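Local coordinates for F21M12.9 protein (Arabidopsis thaliana, PDB 3ADG), which binds double-stranded RNA and assists DICER-LIKE 1 in the accurate processing of primary microRNA transcripts in the nucleus, at residues 36-41 and 61-66. Numbering follows the deposited sequence.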
ATOM      1  N   PHE A  36       0.530   4.779  11.327  1.00 27.34           N
ATOM      2  CA  PHE A  36       1.060   3.894  10.312  1.00 28.52           C
ATOM      3  C   PHE A  36       0.959   4.560   8.954  1.00 29.41           C
ATOM      4  O   PHE A  36      -0.029   5.221   8.643  1.00 28.42           O
ATOM      5  CB  PHE A  36       0.263   2.568  10.296  1.00 28.06           C
ATOM      6  CG  PHE A  36       0.427   1.733  11.546  1.00 30.29           C
ATOM      7  CD1 PHE A  36      -0.317   1.995  12.700  1.00 29.67           C
ATOM      8  CD2 PHE A  36       1.327   0.665  11.572  1.00 29.49           C
ATOM      9  CE1 PHE A  36      -0.178   1.204  13.851  1.00 29.35           C
ATOM     10  CE2 PHE A  36       1.480  -0.119  12.726  1.00 29.65           C
ATOM     11  CZ  PHE A  36       0.753   0.150  13.857  1.00 29.05           C
ATOM     12  N   GLN A  37       1.972   4.301   8.139  1.00 30.53           N
ATOM     13  CA  GLN A  37       2.085   4.764   6.776  1.00 30.83           C
ATOM     14  C   GLN A  37       2.689   3.583   6.052  1.00 30.31           C
ATOM     15  O   GLN A  37       3.479   2.828   6.645  1.00 30.50           O
ATOM     16  CB  GLN A  37       3.023   5.970   6.706  1.00 31.21           C
ATOM     17  CG  GLN A  37       2.925   6.757   5.392  1.00 36.06           C
ATOM     18  CD  GLN A  37       3.951   6.343   4.314  1.00 38.23           C
ATOM     19  OE1 GLN A  37       5.022   5.791   4.609  1.00 37.52           O
ATOM     20  NE2 GLN A  37       3.629   6.649   3.056  1.00 36.54           N
ATOM     21  N   SER A  38       2.342   3.413   4.788  1.00 28.74           N
ATOM     22  CA  SER A  38       2.910   2.293   4.037  1.00 29.50           C
ATOM     23  C   SER A  38       3.362   2.748   2.650  1.00 29.47           C
ATOM     24  O   SER A  38       2.792   3.665   2.063  1.00 29.19           O
ATOM     25  CB  SER A  38       1.898   1.140   3.926  1.00 29.78           C
ATOM     26  OG  SER A  38       2.404   0.103   3.112  1.00 30.93           O
ATOM     27  N   THR A  39       4.384   2.080   2.142  1.00 29.30           N
ATOM     28  CA  THR A  39       4.821   2.236   0.776  1.00 28.98           C
ATOM     29  C   THR A  39       4.652   0.874   0.166  1.00 28.57           C
ATOM     30  O   THR A  39       5.082  -0.120   0.772  1.00 28.76           O
ATOM     31  CB  THR A  39       6.303   2.667   0.670  1.00 28.71           C
ATOM     32  OG1 THR A  39       6.490   3.910   1.352  1.00 30.61           O
ATOM     33  CG2 THR A  39       6.735   2.825  -0.826  1.00 30.76           C
ATOM     34  N   VAL A  40       3.971   0.834  -0.972  1.00 27.99           N
ATOM     35  CA  VAL A  40       3.886  -0.370  -1.800  1.00 29.04           C
ATOM     36  C   VAL A  40       4.881  -0.235  -2.938  1.00 29.20           C
ATOM     37  O   VAL A  40       4.994   0.842  -3.572  1.00 30.59           O
ATOM     38  CB  VAL A  40       2.432  -0.731  -2.306  1.00 27.92           C
ATOM     39  CG1 VAL A  40       1.885   0.299  -3.282  1.00 29.97           C
ATOM     40  CG2 VAL A  40       2.390  -2.154  -2.942  1.00 28.47           C
ATOM     41  N   ILE A  41       5.583  -1.335  -3.199  1.00 30.01           N
ATOM     42  CA  ILE A  41       6.565  -1.390  -4.253  1.00 30.92           C
ATOM     43  C   ILE A  41       6.136  -2.419  -5.302  1.00 31.91           C
ATOM     44  O   ILE A  41       5.954  -3.611  -4.995  1.00 31.55           O
ATOM     45  CB  ILE A  41       7.974  -1.685  -3.700  1.00 31.16           C
ATOM     46  CG1 ILE A  41       8.343  -0.659  -2.611  1.00 32.22           C
ATOM     47  CG2 ILE A  41       9.001  -1.678  -4.821  1.00 31.27           C
ATOM     48  CD1 ILE A  41       8.174  -1.165  -1.134  1.00 32.36           C
ATOM     49  N   GLN A  61      -3.673  -0.762   2.477  1.00 26.84           N
ATOM     50  CA  GLN A  61      -4.791  -0.534   1.576  1.00 26.59           C
ATOM     51  C   GLN A  61      -4.702   0.848   0.917  1.00 27.65           C
ATOM     52  O   GLN A  61      -5.027   0.989  -0.260  1.00 29.04           O
ATOM     53  CB  GLN A  61      -6.116  -0.710   2.272  1.00 27.94           C
ATOM     54  CG  GLN A  61      -6.370  -2.147   2.645  1.00 25.02           C
ATOM     55  CD  GLN A  61      -6.762  -3.047   1.465  1.00 28.53           C
ATOM     56  OE1 GLN A  61      -6.910  -2.583   0.308  1.00 27.52           O
ATOM     57  NE2 GLN A  61      -6.931  -4.358   1.761  1.00 27.82           N
ATOM     58  N   SER A  62      -4.302   1.860   1.685  1.00 27.07           N
ATOM     59  CA  SER A  62      -4.181   3.239   1.167  1.00 27.54           C
ATOM     60  C   SER A  62      -3.061   3.313   0.085  1.00 27.21           C
ATOM     61  O   SER A  62      -3.259   3.931  -0.971  1.00 27.31           O
ATOM     62  CB  SER A  62      -3.928   4.205   2.323  1.00 27.37           C
ATOM     63  OG  SER A  62      -3.616   5.528   1.856  1.00 28.08           O
ATOM     64  N   ALA A  63      -1.935   2.663   0.365  1.00 27.41           N
ATOM     65  CA  ALA A  63      -0.804   2.578  -0.577  1.00 25.98           C
ATOM     66  C   ALA A  63      -1.287   1.917  -1.891  1.00 26.17           C
ATOM     67  O   ALA A  63      -0.949   2.413  -2.988  1.00 26.61           O
ATOM     68  CB  ALA A  63       0.363   1.773   0.027  1.00 27.04           C
ATOM     69  N   ALA A  64      -2.044   0.811  -1.765  1.00 21.33           N
ATOM     70  CA  ALA A  64      -2.546   0.063  -2.941  1.00 20.31           C
ATOM     71  C   ALA A  64      -3.499   0.949  -3.746  1.00 19.66           C
ATOM     72  O   ALA A  64      -3.407   0.997  -4.971  1.00 18.83           O
ATOM     73  CB  ALA A  64      -3.225  -1.235  -2.511  1.00 21.27           C
ATOM     74  N   GLU A  65      -4.340   1.721  -3.047  1.00 17.44           N
ATOM     75  CA  GLU A  65      -5.243   2.650  -3.710  1.00 18.03           C
ATOM     76  C   GLU A  65      -4.456   3.665  -4.557  1.00 17.49           C
ATOM     77  O   GLU A  65      -4.795   3.923  -5.720  1.00 19.02           O
ATOM     78  CB  GLU A  65      -6.082   3.411  -2.693  1.00 17.16           C
ATOM     79  CG  GLU A  65      -6.999   4.443  -3.421  1.00 18.72           C
ATOM     80  CD  GLU A  65      -7.851   5.280  -2.502  1.00 21.84           C
ATOM     81  OE1 GLU A  65      -8.622   6.107  -3.043  1.00 21.65           O
ATOM     82  OE2 GLU A  65      -7.797   5.070  -1.281  1.00 21.96           O
ATOM     83  N   VAL A  66      -3.422   4.242  -3.946  1.00 17.44           N
ATOM     84  CA  VAL A  66      -2.556   5.227  -4.630  1.00 18.47           C
ATOM     85  C   VAL A  66      -1.934   4.603  -5.871  1.00 19.12           C
ATOM     86  O   VAL A  66      -1.975   5.195  -6.951  1.00 17.95           O
ATOM     87  CB  VAL A  66      -1.473   5.786  -3.687  1.00 18.12           C
ATOM     88  CG1 VAL A  66      -0.429   6.613  -4.459  1.00 20.64           C
ATOM     89  CG2 VAL A  66      -2.173   6.635  -2.551  1.00 19.58           C
TER
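A63 packs its methyl group against S38 and V40 in a buried van der Waals contact between the middle strand of the antiparallel sheet and the C-terminal helix 56-71, in which methyl groups lie against backbone as well as side chain. The contact is part of the interface between sheet and helices in the alpha-beta-beta-beta-alpha fold of a double-stranded RNA-binding domain, here the first of the protein, and it lies near the centre of the chain. The axes of the two segments approach to 7.2 Å and run at 44° to each other. Their CA atoms come nearest at V40 and A63, 5.7 Å apart. CB of A63 sits over the strand backbone, 3.7 Å from O of S38 and 3.9 Å from N of V40, between the two side chains that the strand turns toward the helix. On one side, V40 meets it through CB and CG1. Because chi1 of 67° sets CG1 between the backbone N and the carbonyl carbon, that methyl also reaches the helix backbone, 3.5 Å from O of A63. The V40 side chain further packs on L9 of helix 5-15 and on Y23. On the other side, OG of S38 stands 4.1 Å from CB of A63 in a plain van der Waals approach. The hydroxyl is hydrogen-bonded to O of E24 on the adjacent strand 22-28, so its polarity is satisfied within the sheet. Helix and strand are therefore joined here by dispersion and the burial of 147 Å² of surface, and their close approach is consistent with the small size of the A63 side chain.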